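Local coordinates for protein M32 carboxypeptidase (Chitinophagaceae bacterium, PDB 7A03) that probably removes single amino acids from the C-terminal end of peptides, as a metal-dependent carboxypeptidase of the M32 family, at residues D354-H359 against D491-K496; T182-L187 against L484-F489; F360-R365 against P420-G425; D200-H205 against K339-V344. All coordinates share one frame; numbering follows the deposited sequence.

Interaction 1: D354-H359 against D491-K496; sequences DEITYH and DYAAGK
Glu355 places its CG between its backbone N and carbonyl carbon (chi1 73°), a crowded position, and from there the chain runs extended and carries the carboxylate straight to helix 486-497. Lys496 comes from the opposite direction, with a bend at its third torsion (chi3 62°) that swings the ammonium back to the hydroxyl of Tyr492, one helical turn earlier. The two acid oxygens are divided between these donors. Tyr492 OH donates to Glu355 OE1 at 2.7 Å on the syn side, with the carboxylate steeply turned from the ring and OE1 lying at the ring's edge. Lys496 NZ meets the syn lone pair of Glu355 OE2 at 2.7 Å, in a salt bridge. The triangle closes because Lys496 NZ also donates to Tyr492 OH, 3.1 Å away, and this probably makes the hydroxyl a stronger donor toward the acid. The ammonium is gripped further by Asn342 OD1.

Just before Glu355, the chain leading into helix 358-374 is folded by Asp354 OD1, which forms an Asx turn through Ile356 N at 2.8 Å, extended to an Asx motif by Thr357 N at 2.9 Å. Aspartate suits this place because its second oxygen, OD2, can still take Thr357 OG1. Beside the polar triangle, Ile356 sends CD1 against Ala493 CB at 3.7 Å, a small methyl that lets the isoleucine close up to the helix.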
loop_
_atom_site.group_PDB
_atom_site.type_symbol
_atom_site.label_atom_id
_atom_site.label_comp_id
_atom_site.label_asym_id
_atom_site.label_seq_id
_atom_site.Cartn_x
_atom_site.Cartn_y
_atom_site.Cartn_z
ATOM N N ASP A 354 13.071 7.885 2.429
ATOM C CA ASP A 354 12.716 7.850 3.839
ATOM C C ASP A 354 11.267 8.318 4.034
ATOM O O ASP A 354 10.639 8.903 3.141
ATOM C CB ASP A 354 13.614 8.804 4.610
ATOM C CG ASP A 354 13.463 10.229 4.125
ATOM O OD1 ASP A 354 12.567 10.951 4.622
ATOM O OD2 ASP A 354 14.226 10.612 3.220
ATOM N N GLU A 355 10.751 8.100 5.245
ATOM C CA GLU A 355 9.336 8.352 5.527
ATOM C C GLU A 355 8.947 9.831 5.498
ATOM O O GLU A 355 7.748 10.133 5.570
ATOM C CB GLU A 355 8.915 7.716 6.864
ATOM C CG GLU A 355 9.446 8.437 8.088
ATOM C CD GLU A 355 9.088 7.740 9.405
ATOM O OE1 GLU A 355 7.918 7.316 9.587
ATOM O OE2 GLU A 355 9.989 7.637 10.260
ATOM N N ILE A 356 9.897 10.762 5.415
ATOM C CA ILE A 356 9.533 12.172 5.308
ATOM C C ILE A 356 9.467 12.552 3.839
ATOM O O ILE A 356 8.410 12.954 3.332
ATOM C CB ILE A 356 10.498 13.098 6.074
ATOM C CG1 ILE A 356 10.548 12.700 7.551
ATOM C CG2 ILE A 356 10.087 14.550 5.911
ATOM C CD1 ILE A 356 9.205 12.778 8.245
ATOM N N THR A 357 10.598 12.420 3.145
ATOM C CA THR A 357 10.642 12.825 1.746
ATOM C C THR A 357 9.712 11.992 0.872
ATOM O O THR A 357 9.289 12.481 -0.181
ATOM C CB THR A 357 12.076 12.755 1.210
ATOM O OG1 THR A 357 12.538 11.399 1.282
ATOM C CG2 THR A 357 12.992 13.670 2.002
ATOM N N TYR A 358 9.379 10.761 1.290
ATOM C CA TYR A 358 8.461 9.916 0.522
ATOM C C TYR A 358 7.229 10.692 0.066
ATOM O O TYR A 358 6.778 10.559 -1.083
ATOM C CB TYR A 358 8.013 8.725 1.382
ATOM C CG TYR A 358 7.250 7.658 0.614
ATOM C CD1 TYR A 358 5.868 7.748 0.442
ATOM C CD2 TYR A 358 7.911 6.570 0.068
ATOM C CE1 TYR A 358 5.171 6.794 -0.268
ATOM C CE2 TYR A 358 7.227 5.600 -0.638
ATOM C CZ TYR A 358 5.858 5.715 -0.796
ATOM O OH TYR A 358 5.158 4.756 -1.500
ATOM N N HIS A 359 6.682 11.525 0.952
ATOM C CA HIS A 359 5.410 12.164 0.660
ATOM C C HIS A 359 5.530 13.262 -0.385
ATOM O O HIS A 359 4.561 13.518 -1.106
ATOM C CB HIS A 359 4.729 12.557 1.967
ATOM C CG HIS A 359 4.656 11.401 2.911
ATOM N ND1 HIS A 359 3.829 10.320 2.679
ATOM C CD2 HIS A 359 5.376 11.097 4.018
ATOM C CE1 HIS A 359 4.019 9.415 3.624
ATOM N NE2 HIS A 359 4.947 9.863 4.454
ATOM N N ASP A 491 3.134 15.577 14.150
ATOM C CA ASP A 491 3.615 15.542 15.532
ATOM C C ASP A 491 4.526 14.344 15.753
ATOM O O ASP A 491 5.551 14.452 16.442
ATOM C CB ASP A 491 2.455 15.501 16.531
ATOM C CG ASP A 491 1.613 16.762 16.518
ATOM O OD1 ASP A 491 2.013 17.747 15.860
ATOM O OD2 ASP A 491 0.553 16.750 17.185
ATOM N N TYR A 492 4.186 13.212 15.137
ATOM C CA TYR A 492 5.028 12.026 15.233
ATOM C C TYR A 492 6.399 12.271 14.598
ATOM O O TYR A 492 7.449 11.935 15.176
ATOM C CB TYR A 492 4.284 10.877 14.530
ATOM C CG TYR A 492 5.165 9.821 13.892
ATOM C CD1 TYR A 492 5.800 8.864 14.673
ATOM C CD2 TYR A 492 5.337 9.767 12.511
ATOM C CE1 TYR A 492 6.609 7.900 14.105
ATOM C CE2 TYR A 492 6.148 8.798 11.933
ATOM C CZ TYR A 492 6.776 7.875 12.742
ATOM O OH TYR A 492 7.569 6.907 12.184
ATOM N N ALA A 493 6.406 12.913 13.428
ATOM C CA ALA A 493 7.649 13.139 12.697
ATOM C C ALA A 493 8.510 14.198 13.370
ATOM O O ALA A 493 9.727 14.031 13.499
ATOM C CB ALA A 493 7.313 13.566 11.267
ATOM N N ALA A 494 7.905 15.319 13.759
ATOM C CA ALA A 494 8.629 16.351 14.487
ATOM C C ALA A 494 9.188 15.805 15.793
ATOM O O ALA A 494 10.335 16.090 16.146
ATOM C CB ALA A 494 7.717 17.553 14.743
ATOM N N GLY A 495 8.400 15.000 16.518
ATOM C CA GLY A 495 8.890 14.446 17.767
ATOM C C GLY A 495 10.113 13.576 17.576
ATOM O O GLY A 495 11.015 13.561 18.421
ATOM N N LYS A 496 10.169 12.852 16.457
ATOM C CA LYS A 496 11.337 12.015 16.216
ATOM C C LYS A 496 12.515 12.792 15.633
ATOM O O LYS A 496 13.667 12.499 15.972
ATOM C CB LYS A 496 10.957 10.830 15.320
ATOM C CG LYS A 496 12.136 10.104 14.729
ATOM C CD LYS A 496 11.781 8.667 14.410
ATOM C CE LYS A 496 10.679 8.601 13.382
ATOM N NZ LYS A 496 10.537 7.196 12.890
#

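Interaction 2: T182-L187 against L484-F489; sequences TALSPL and LQFSYF
Ala183 and Leu184, neighbours on helix 170-192, press against the rim of the Phe486 ring, and this alkyl-to-aromatic contact is the main part of the meeting. It joins helix 170-192, near its kink at Pro186, to the first turn of the C-terminal helix 486-497 in the mainly helical M32 fold. With CG anti to the backbone N (chi1 174°), Phe486 reaches straight across and leads with its far edge. Its CE2 lies 3.8 Å from Ala183 CB and its CZ 3.9 Å from Leu184 CG, each close to the ring plane. Leu184 CD2 also lies in that plane, 3.9 Å from Phe486 CZ, so one corner of the ring fits at the fork of the leucine. Alanine suits its place because a single methyl lets the ring come close to the helix, whereas the branched leucine offers a broader surface beside it.

A second, looser alkyl-to-aromatic contact is made by the other leucine methyl: Leu184 CD1 approaches Phe489 CE2 obliquely at 4.4 Å. Leu184 thus touches two phenylalanines spaced three residues apart on the opposite helix, and Phe360 of helix 358-374 packs on it as well.

Ring-to-ring contacts tie the phenylalanines to a third helix: Phe486 and Phe489 each meet Phe427 of helix 420-439 edge-to-face.

Without a polar pair across it, the contact depends on dispersion and on the exclusion of water. Such forces impose little direction, so the fit here rests on the shape of a ring edge against alkyl groups.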
loop_
_atom_site.group_PDB
_atom_site.type_symbol
_atom_site.label_atom_id
_atom_site.label_comp_id
_atom_site.label_asym_id
_atom_site.label_seq_id
_atom_site.Cartn_x
_atom_site.Cartn_y
_atom_site.Cartn_z
ATOM N N THR A 182 3.660 22.578 3.383
ATOM C CA THR A 182 3.932 23.705 4.270
ATOM C C THR A 182 4.536 23.256 5.590
ATOM O O THR A 182 5.198 24.055 6.252
ATOM C CB THR A 182 2.650 24.504 4.564
ATOM O OG1 THR A 182 1.675 23.663 5.172
ATOM C CG2 THR A 182 2.066 25.083 3.274
ATOM N N ALA A 183 4.347 21.996 5.980
ATOM C CA ALA A 183 4.869 21.519 7.249
ATOM C C ALA A 183 6.149 20.710 7.094
ATOM O O ALA A 183 7.066 20.860 7.902
ATOM C CB ALA A 183 3.816 20.673 7.972
ATOM N N LEU A 184 6.255 19.865 6.068
ATOM C CA LEU A 184 7.453 19.054 5.922
ATOM C C LEU A 184 8.588 19.777 5.211
ATOM O O LEU A 184 9.750 19.416 5.426
ATOM C CB LEU A 184 7.150 17.733 5.208
ATOM C CG LEU A 184 6.132 16.828 5.908
ATOM C CD1 LEU A 184 6.045 15.498 5.151
ATOM C CD2 LEU A 184 6.442 16.587 7.390
ATOM N N SER A 185 8.324 20.781 4.361
ATOM C CA SER A 185 9.453 21.543 3.829
ATOM C C SER A 185 10.280 22.200 4.928
ATOM O O SER A 185 11.516 22.053 4.909
ATOM C CB SER A 185 9.015 22.532 2.740
ATOM O OG SER A 185 8.183 21.902 1.778
ATOM N N PRO A 186 9.694 22.912 5.899
ATOM C CA PRO A 186 10.530 23.465 6.978
ATOM C C PRO A 186 11.238 22.391 7.773
ATOM O O PRO A 186 12.394 22.571 8.181
ATOM C CB PRO A 186 9.528 24.243 7.848
ATOM C CG PRO A 186 8.356 24.500 6.981
ATOM C CD PRO A 186 8.283 23.323 6.032
ATOM N N LEU A 187 10.565 21.259 7.995
ATOM C CA LEU A 187 11.207 20.159 8.700
ATOM C C LEU A 187 12.427 19.651 7.931
ATOM O O LEU A 187 13.475 19.368 8.531
ATOM C CB LEU A 187 10.179 19.057 8.965
ATOM C CG LEU A 187 10.669 17.784 9.637
ATOM C CD1 LEU A 187 11.494 18.148 10.826
ATOM C CD2 LEU A 187 9.505 16.899 10.047
ATOM N N LEU A 484 -9.333 11.921 9.094
ATOM C CA LEU A 484 -7.894 11.896 8.856
ATOM C C LEU A 484 -7.319 13.304 8.945
ATOM O O LEU A 484 -7.755 14.214 8.232
ATOM C CB LEU A 484 -7.587 11.276 7.493
ATOM C CG LEU A 484 -6.096 11.281 7.124
ATOM C CD1 LEU A 484 -5.263 10.587 8.202
ATOM C CD2 LEU A 484 -5.855 10.665 5.751
ATOM N N GLN A 485 -6.341 13.474 9.827
ATOM C CA GLN A 485 -5.692 14.759 10.054
ATOM C C GLN A 485 -4.191 14.559 9.962
ATOM O O GLN A 485 -3.617 13.801 10.755
ATOM C CB GLN A 485 -6.090 15.336 11.415
ATOM C CG GLN A 485 -7.558 15.708 11.449
ATOM C CD GLN A 485 -8.044 16.120 12.818
ATOM O OE1 GLN A 485 -7.519 15.694 13.844
ATOM N NE2 GLN A 485 -9.074 16.961 12.841
ATOM N N PHE A 486 -3.564 15.239 8.992
ATOM C CA PHE A 486 -2.121 15.183 8.820
ATOM C C PHE A 486 -1.367 15.584 10.085
ATOM O O PHE A 486 -0.213 15.175 10.264
ATOM C CB PHE A 486 -1.712 16.082 7.646
ATOM C CG PHE A 486 -0.232 16.214 7.478
ATOM C CD1 PHE A 486 0.500 15.196 6.880
ATOM C CD2 PHE A 486 0.439 17.334 7.947
ATOM C CE1 PHE A 486 1.866 15.291 6.739
ATOM C CE2 PHE A 486 1.813 17.428 7.806
ATOM C CZ PHE A 486 2.526 16.413 7.194
ATOM N N SER A 487 -1.986 16.385 10.958
ATOM C CA SER A 487 -1.312 16.837 12.173
ATOM C C SER A 487 -0.730 15.680 12.987
ATOM O O SER A 487 0.327 15.815 13.621
ATOM C CB SER A 487 -2.278 17.660 13.022
ATOM O OG SER A 487 -3.419 16.899 13.378
ATOM N N TYR A 488 -1.412 14.534 12.999
ATOM C CA TYR A 488 -0.892 13.396 13.751
ATOM C C TYR A 488 0.463 12.951 13.210
ATOM O O TYR A 488 1.418 12.723 13.980
ATOM C CB TYR A 488 -1.888 12.242 13.686
ATOM C CG TYR A 488 -3.136 12.389 14.531
ATOM C CD1 TYR A 488 -4.281 12.968 14.016
ATOM C CD2 TYR A 488 -3.174 11.904 15.833
ATOM C CE1 TYR A 488 -5.430 13.073 14.780
ATOM C CE2 TYR A 488 -4.318 12.002 16.609
ATOM C CZ TYR A 488 -5.441 12.586 16.073
ATOM O OH TYR A 488 -6.580 12.678 16.834
ATOM N N PHE A 489 0.556 12.794 11.879
ATOM C CA PHE A 489 1.834 12.447 11.274
ATOM C C PHE A 489 2.870 13.522 11.565
ATOM O O PHE A 489 4.030 13.208 11.858
ATOM C CB PHE A 489 1.693 12.256 9.768
ATOM C CG PHE A 489 2.954 11.803 9.110
ATOM C CD1 PHE A 489 3.278 10.450 9.048
ATOM C CD2 PHE A 489 3.829 12.718 8.566
ATOM C CE1 PHE A 489 4.462 10.031 8.451
ATOM C CE2 PHE A 489 5.019 12.302 7.969
ATOM C CZ PHE A 489 5.328 10.954 7.908
#

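Interaction 3: F360-R365 against P420-G425; sequences FHIMIR and PTYSLG
Ile362 carries most of this contact, reaching from helix 358-374 with its two branches spread over three residues of helix 420-439. Its CG2 is anti to the backbone N and comes within 3.9 Å of Pro420 CA, touching the backbone of the first turn where the proline ring is turned the other way. The longer branch, set beside the backbone N (chi1 -62°), ends in CD1, which lies 3.8 Å from Tyr422 CB and equally far from Tyr422 CD2. The two side chains cross at about a right angle, the methyl resting in the elbow between the tyrosine's CB and its ring.

In this mainly helical M32 fold the helices run roughly antiparallel, their N-to-C directions 144° apart and the local axes 9.1 Å apart. At this spacing a beta-branched isoleucine can touch three residues of the other helix at once.

Ser423 OG lies 3.3 Å from Ile362 CB, the short serine side chain sitting opposite the isoleucine's branch point. This oxygen is satisfied by a hydrogen bond with His359 ND1, one turn before Ile362. Tyr422 uses its polar end away from the isoleucine, where OH bonds to His410 NE2. The Tyr422 side chain lies near, without touching, His267, Glu268 and His271 of an HExxH sequence, the probable metal-binding motif; a glycerol, probably from the crystallisation liquor, sits about 4 Å from it.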
loop_
_atom_site.group_PDB
_atom_site.type_symbol
_atom_site.label_atom_id
_atom_site.label_comp_id
_atom_site.label_asym_id
_atom_site.label_seq_id
_atom_site.Cartn_x
_atom_site.Cartn_y
_atom_site.Cartn_z
ATOM N N PHE A 360 6.724 13.832 -0.567
ATOM C CA PHE A 360 6.896 14.720 -1.712
ATOM C C PHE A 360 6.814 13.946 -3.021
ATOM O O PHE A 360 6.154 14.396 -3.970
ATOM C CB PHE A 360 8.185 15.517 -1.590
ATOM C CG PHE A 360 8.121 16.578 -0.530
ATOM C CD1 PHE A 360 8.383 16.266 0.796
ATOM C CD2 PHE A 360 7.728 17.866 -0.847
ATOM C CE1 PHE A 360 8.294 17.241 1.779
ATOM C CE2 PHE A 360 7.640 18.834 0.127
ATOM C CZ PHE A 360 7.921 18.521 1.434
ATOM N N HIS A 361 7.429 12.757 -3.064
ATOM C CA HIS A 361 7.277 11.892 -4.233
ATOM C C HIS A 361 5.797 11.690 -4.538
ATOM O O HIS A 361 5.345 11.868 -5.682
ATOM C CB HIS A 361 7.956 10.542 -3.983
ATOM C CG HIS A 361 9.450 10.612 -3.839
ATOM N ND1 HIS A 361 10.319 10.503 -4.910
ATOM C CD2 HIS A 361 10.228 10.730 -2.737
ATOM C CE1 HIS A 361 11.564 10.586 -4.473
ATOM N NE2 HIS A 361 11.537 10.725 -3.159
ATOM N N ILE A 362 5.004 11.415 -3.496
ATOM C CA ILE A 362 3.597 11.144 -3.763
ATOM C C ILE A 362 2.923 12.420 -4.218
ATOM O O ILE A 362 2.123 12.419 -5.169
ATOM C CB ILE A 362 2.912 10.524 -2.532
ATOM C CG1 ILE A 362 3.551 9.185 -2.167
ATOM C CG2 ILE A 362 1.418 10.345 -2.767
ATOM C CD1 ILE A 362 3.307 8.077 -3.191
ATOM N N MET A 363 3.263 13.539 -3.580
ATOM C CA MET A 363 2.613 14.792 -3.929
ATOM C C MET A 363 2.864 15.130 -5.388
ATOM O O MET A 363 1.938 15.538 -6.110
ATOM C CB MET A 363 3.123 15.903 -3.021
ATOM C CG MET A 363 2.347 17.197 -3.138
ATOM S SD MET A 363 3.109 18.462 -2.124
ATOM C CE MET A 363 4.598 18.783 -3.065
ATOM N N ILE A 364 4.092 14.889 -5.861
ATOM C CA ILE A 364 4.409 15.237 -7.239
ATOM C C ILE A 364 3.561 14.399 -8.180
ATOM O O ILE A 364 2.914 14.932 -9.095
ATOM C CB ILE A 364 5.917 15.085 -7.495
ATOM C CG1 ILE A 364 6.668 16.205 -6.770
ATOM C CG2 ILE A 364 6.191 15.106 -8.992
ATOM C CD1 ILE A 364 8.128 15.913 -6.555
ATOM N N ARG A 365 3.448 13.097 -7.888
ATOM C CA ARG A 365 2.633 12.236 -8.738
ATOM C C ARG A 365 1.179 12.680 -8.685
ATOM O O ARG A 365 0.499 12.766 -9.726
ATOM C CB ARG A 365 2.809 10.772 -8.322
ATOM C CG ARG A 365 4.187 10.207 -8.712
ATOM C CD ARG A 365 4.613 9.065 -7.785
ATOM N NE ARG A 365 5.899 8.462 -8.143
ATOM C CZ ARG A 365 7.087 9.059 -7.995
ATOM N NH1 ARG A 365 7.169 10.286 -7.506
ATOM N NH2 ARG A 365 8.208 8.426 -8.328
ATOM N N PRO A 420 -1.861 8.348 -4.250
ATOM C CA PRO A 420 -2.182 8.992 -2.965
ATOM C C PRO A 420 -2.383 8.006 -1.825
ATOM O O PRO A 420 -2.103 8.359 -0.669
ATOM C CB PRO A 420 -3.461 9.787 -3.271
ATOM C CG PRO A 420 -3.401 10.047 -4.728
ATOM C CD PRO A 420 -2.755 8.824 -5.329
ATOM N N THR A 421 -2.836 6.775 -2.118
ATOM C CA THR A 421 -3.096 5.820 -1.045
ATOM C C THR A 421 -1.849 5.540 -0.216
ATOM O O THR A 421 -1.964 5.314 0.994
ATOM C CB THR A 421 -3.717 4.525 -1.576
ATOM O OG1 THR A 421 -2.792 3.853 -2.438
ATOM C CG2 THR A 421 -5.003 4.830 -2.329
ATOM N N TYR A 422 -0.655 5.577 -0.823
ATOM C CA TYR A 422 0.550 5.343 -0.026
ATOM C C TYR A 422 0.655 6.368 1.098
ATOM O O TYR A 422 0.834 6.008 2.277
ATOM C CB TYR A 422 1.813 5.391 -0.891
ATOM C CG TYR A 422 1.949 4.317 -1.944
ATOM C CD1 TYR A 422 2.392 3.039 -1.618
ATOM C CD2 TYR A 422 1.671 4.600 -3.272
ATOM C CE1 TYR A 422 2.539 2.074 -2.586
ATOM C CE2 TYR A 422 1.805 3.637 -4.250
ATOM C CZ TYR A 422 2.239 2.375 -3.900
ATOM O OH TYR A 422 2.384 1.415 -4.888
ATOM N N SER A 423 0.493 7.652 0.758
ATOM C CA SER A 423 0.569 8.681 1.785
ATOM C C SER A 423 -0.586 8.568 2.748
ATOM O O SER A 423 -0.391 8.714 3.959
ATOM C CB SER A 423 0.615 10.089 1.196
ATOM O OG SER A 423 1.875 10.312 0.594
ATOM N N LEU A 424 -1.786 8.261 2.243
ATOM C CA LEU A 424 -2.907 8.112 3.156
ATOM C C LEU A 424 -2.590 7.031 4.179
ATOM O O LEU A 424 -2.829 7.210 5.382
ATOM C CB LEU A 424 -4.182 7.778 2.378
ATOM C CG LEU A 424 -4.768 8.869 1.471
ATOM C CD1 LEU A 424 -6.002 8.357 0.716
ATOM C CD2 LEU A 424 -5.118 10.091 2.291
ATOM N N GLY A 425 -1.972 5.937 3.720
ATOM C CA GLY A 425 -1.633 4.871 4.638
ATOM C C GLY A 425 -0.750 5.387 5.751
ATOM O O GLY A 425 -1.039 5.191 6.938
#

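Interaction 4: D200-H205 against K339-V344; sequences DFLHLH and KAINHV
A small apolar contact joins Phe201 and Leu202, in a short 3-10 turn of the loop between helices 170-192 and 208-222, to Ala340 and Ile341 in the last turn of helix 334-341. Ala340 is at its middle. Its CB lies 3.5 Å from Phe201 CZ and 3.8 Å from Phe201 CE1, an oblique approach to the end of the ring. Phe201 gets there by lodging CG between its own backbone N and carbonyl carbon (chi1 50°), which lays the ring along the side of Leu202 and toward the helix.

Leucine follows with the tip of one branch. Leu202 CD1 is 4.0 Å from Ala340 CB and 3.9 Å from Ala340 O, and it extends to Ile341 CG2 at 4.3 Å. Alanine is well matched to this spot, since its lone methyl can touch both an aromatic ring and a leucine while keeping the helix close to the loop; phenylalanine and leucine supply the reach that a short turn lacks. All four touching residues are buried.

Leu202 is further tied by backbone hydrogen bonds to Phe258 and packs on Ser259, while Ile341 touches Trp263. Both residues thus meet helix 258-277. HExxH, which this helix contains, is the metal-binding signature of M32 peptidases in the Peptidase_MA clan, so the contact probably borders the helix of the metal site, although no metal is bound to it here.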
loop_
_atom_site.group_PDB
_atom_site.type_symbol
_atom_site.label_atom_id
_atom_site.label_comp_id
_atom_site.label_asym_id
_atom_site.label_seq_id
_atom_site.Cartn_x
_atom_site.Cartn_y
_atom_site.Cartn_z
ATOM N N ASP A 200 27.519 3.935 8.440
ATOM C CA ASP A 200 28.096 2.972 7.512
ATOM C C ASP A 200 28.113 1.551 8.070
ATOM O O ASP A 200 28.268 0.598 7.296
ATOM C CB ASP A 200 29.458 3.427 6.987
ATOM C CG ASP A 200 30.494 3.565 8.076
ATOM O OD1 ASP A 200 30.162 3.348 9.263
ATOM O OD2 ASP A 200 31.651 3.895 7.735
ATOM N N PHE A 201 27.917 1.385 9.382
ATOM C CA PHE A 201 27.773 0.045 9.939
ATOM C C PHE A 201 26.583 -0.701 9.354
ATOM O O PHE A 201 26.567 -1.939 9.378
ATOM C CB PHE A 201 27.663 0.098 11.468
ATOM C CG PHE A 201 26.641 1.085 11.982
ATOM C CD1 PHE A 201 25.296 0.742 12.055
ATOM C CD2 PHE A 201 27.030 2.340 12.422
ATOM C CE1 PHE A 201 24.349 1.646 12.526
ATOM C CE2 PHE A 201 26.094 3.239 12.910
ATOM C CZ PHE A 201 24.757 2.888 12.964
ATOM N N LEU A 202 25.594 0.011 8.810
ATOM C CA LEU A 202 24.459 -0.677 8.204
ATOM C C LEU A 202 24.827 -1.329 6.881
ATOM O O LEU A 202 24.086 -2.196 6.405
ATOM C CB LEU A 202 23.285 0.279 7.992
ATOM C CG LEU A 202 22.561 0.810 9.224
ATOM C CD1 LEU A 202 21.444 1.735 8.767
ATOM C CD2 LEU A 202 21.998 -0.308 10.080
ATOM N N HIS A 203 25.963 -0.946 6.293
ATOM C CA HIS A 203 26.411 -1.516 5.033
ATOM C C HIS A 203 27.580 -2.476 5.211
ATOM O O HIS A 203 28.251 -2.815 4.231
ATOM C CB HIS A 203 26.717 -0.417 4.019
ATOM C CG HIS A 203 25.491 0.285 3.526
ATOM N ND1 HIS A 203 24.707 1.073 4.341
ATOM C CD2 HIS A 203 24.894 0.293 2.310
ATOM C CE1 HIS A 203 23.690 1.550 3.647
ATOM N NE2 HIS A 203 23.780 1.091 2.412
ATOM N N LEU A 204 27.827 -2.928 6.439
ATOM C CA LEU A 204 28.754 -4.030 6.684
ATOM C C LEU A 204 28.099 -5.341 6.231
ATOM O O LEU A 204 27.015 -5.364 5.635
ATOM C CB LEU A 204 29.169 -4.058 8.153
ATOM C CG LEU A 204 29.974 -2.868 8.669
ATOM C CD1 LEU A 204 30.120 -2.879 10.195
ATOM C CD2 LEU A 204 31.338 -2.858 7.986
ATOM N N HIS A 205 28.749 -6.463 6.516
ATOM C CA HIS A 205 28.254 -7.767 6.084
ATOM C C HIS A 205 27.380 -8.369 7.175
ATOM O O HIS A 205 27.851 -8.613 8.290
ATOM C CB HIS A 205 29.406 -8.725 5.767
ATOM C CG HIS A 205 28.950 -10.118 5.442
ATOM N ND1 HIS A 205 28.562 -10.498 4.176
ATOM C CD2 HIS A 205 28.811 -11.217 6.223
ATOM C CE1 HIS A 205 28.206 -11.771 4.188
ATOM N NE2 HIS A 205 28.352 -12.232 5.418
ATOM N N LYS A 339 19.380 6.637 15.195
ATOM C CA LYS A 339 19.538 7.732 14.248
ATOM C C LYS A 339 19.802 7.200 12.843
ATOM O O LYS A 339 19.273 7.735 11.861
ATOM C CB LYS A 339 20.661 8.656 14.711
ATOM C CG LYS A 339 20.323 9.438 15.983
ATOM C CD LYS A 339 19.001 10.186 15.818
ATOM C CE LYS A 339 18.519 10.807 17.124
ATOM N NZ LYS A 339 17.302 11.640 16.900
ATOM N N ALA A 340 20.575 6.117 12.730
ATOM C CA ALA A 340 20.950 5.604 11.417
ATOM C C ALA A 340 19.761 4.996 10.684
ATOM O O ALA A 340 19.654 5.108 9.455
ATOM C CB ALA A 340 22.044 4.557 11.593
ATOM N N ILE A 341 18.871 4.320 11.418
ATOM C CA ILE A 341 17.684 3.748 10.791
ATOM C C ILE A 341 16.605 4.790 10.551
ATOM O O ILE A 341 15.587 4.482 9.914
ATOM C CB ILE A 341 17.159 2.510 11.539
ATOM C CG1 ILE A 341 16.663 2.921 12.928
ATOM C CG2 ILE A 341 18.256 1.452 11.619
ATOM C CD1 ILE A 341 15.543 2.081 13.460
ATOM N N ASN A 342 16.797 6.011 11.055
ATOM C CA ASN A 342 15.914 7.125 10.722
ATOM C C ASN A 342 16.622 8.228 9.931
ATOM O O ASN A 342 16.520 9.409 10.276
ATOM C CB ASN A 342 15.323 7.700 12.002
ATOM C CG ASN A 342 14.296 6.797 12.615
ATOM O OD1 ASN A 342 13.180 6.678 12.108
ATOM N ND2 ASN A 342 14.652 6.170 13.725
ATOM N N HIS A 343 17.333 7.854 8.867
ATOM C CA HIS A 343 18.085 8.810 8.065
ATOM C C HIS A 343 17.186 9.429 6.995
ATOM O O HIS A 343 16.619 8.716 6.160
ATOM C CB HIS A 343 19.299 8.154 7.413
ATOM C CG HIS A 343 20.123 9.108 6.604
ATOM N ND1 HIS A 343 20.870 10.114 7.177
ATOM C CD2 HIS A 343 20.295 9.226 5.267
ATOM C CE1 HIS A 343 21.475 10.805 6.228
ATOM N NE2 HIS A 343 21.145 10.286 5.060
ATOM N N VAL A 344 17.083 10.756 7.007
ATOM C CA VAL A 344 16.240 11.497 6.070
ATOM C C VAL A 344 17.123 12.186 5.041
ATOM O O VAL A 344 18.064 12.910 5.401
ATOM C CB VAL A 344 15.352 12.513 6.806
ATOM C CG1 VAL A 344 14.777 13.544 5.835
ATOM C CG2 VAL A 344 14.244 11.797 7.539
#

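Overall arrangement
Interactions 1 and 2 share helix 486-497 and have centres about 8 Å apart; they merge where Phe489 CZ comes within 3.5 Å of Glu355 O. Interaction 3 extends the line of contact along helix 358-374, its centre about 13 Å from those of both, and Leu184 CB meets Phe360 CE1 at 3.6 Å between interactions 2 and 3. Interaction 4 lies farther out, about 17 Å from interaction 1 between centres, linked to it where Ile356 CG1 packs on Val344 CG2 at 3.8 Å. It touches neither interaction 2 nor interaction 3. Interaction 3 comes near the probable active site through Tyr422, close to the HExxH residues; no metal is bound there.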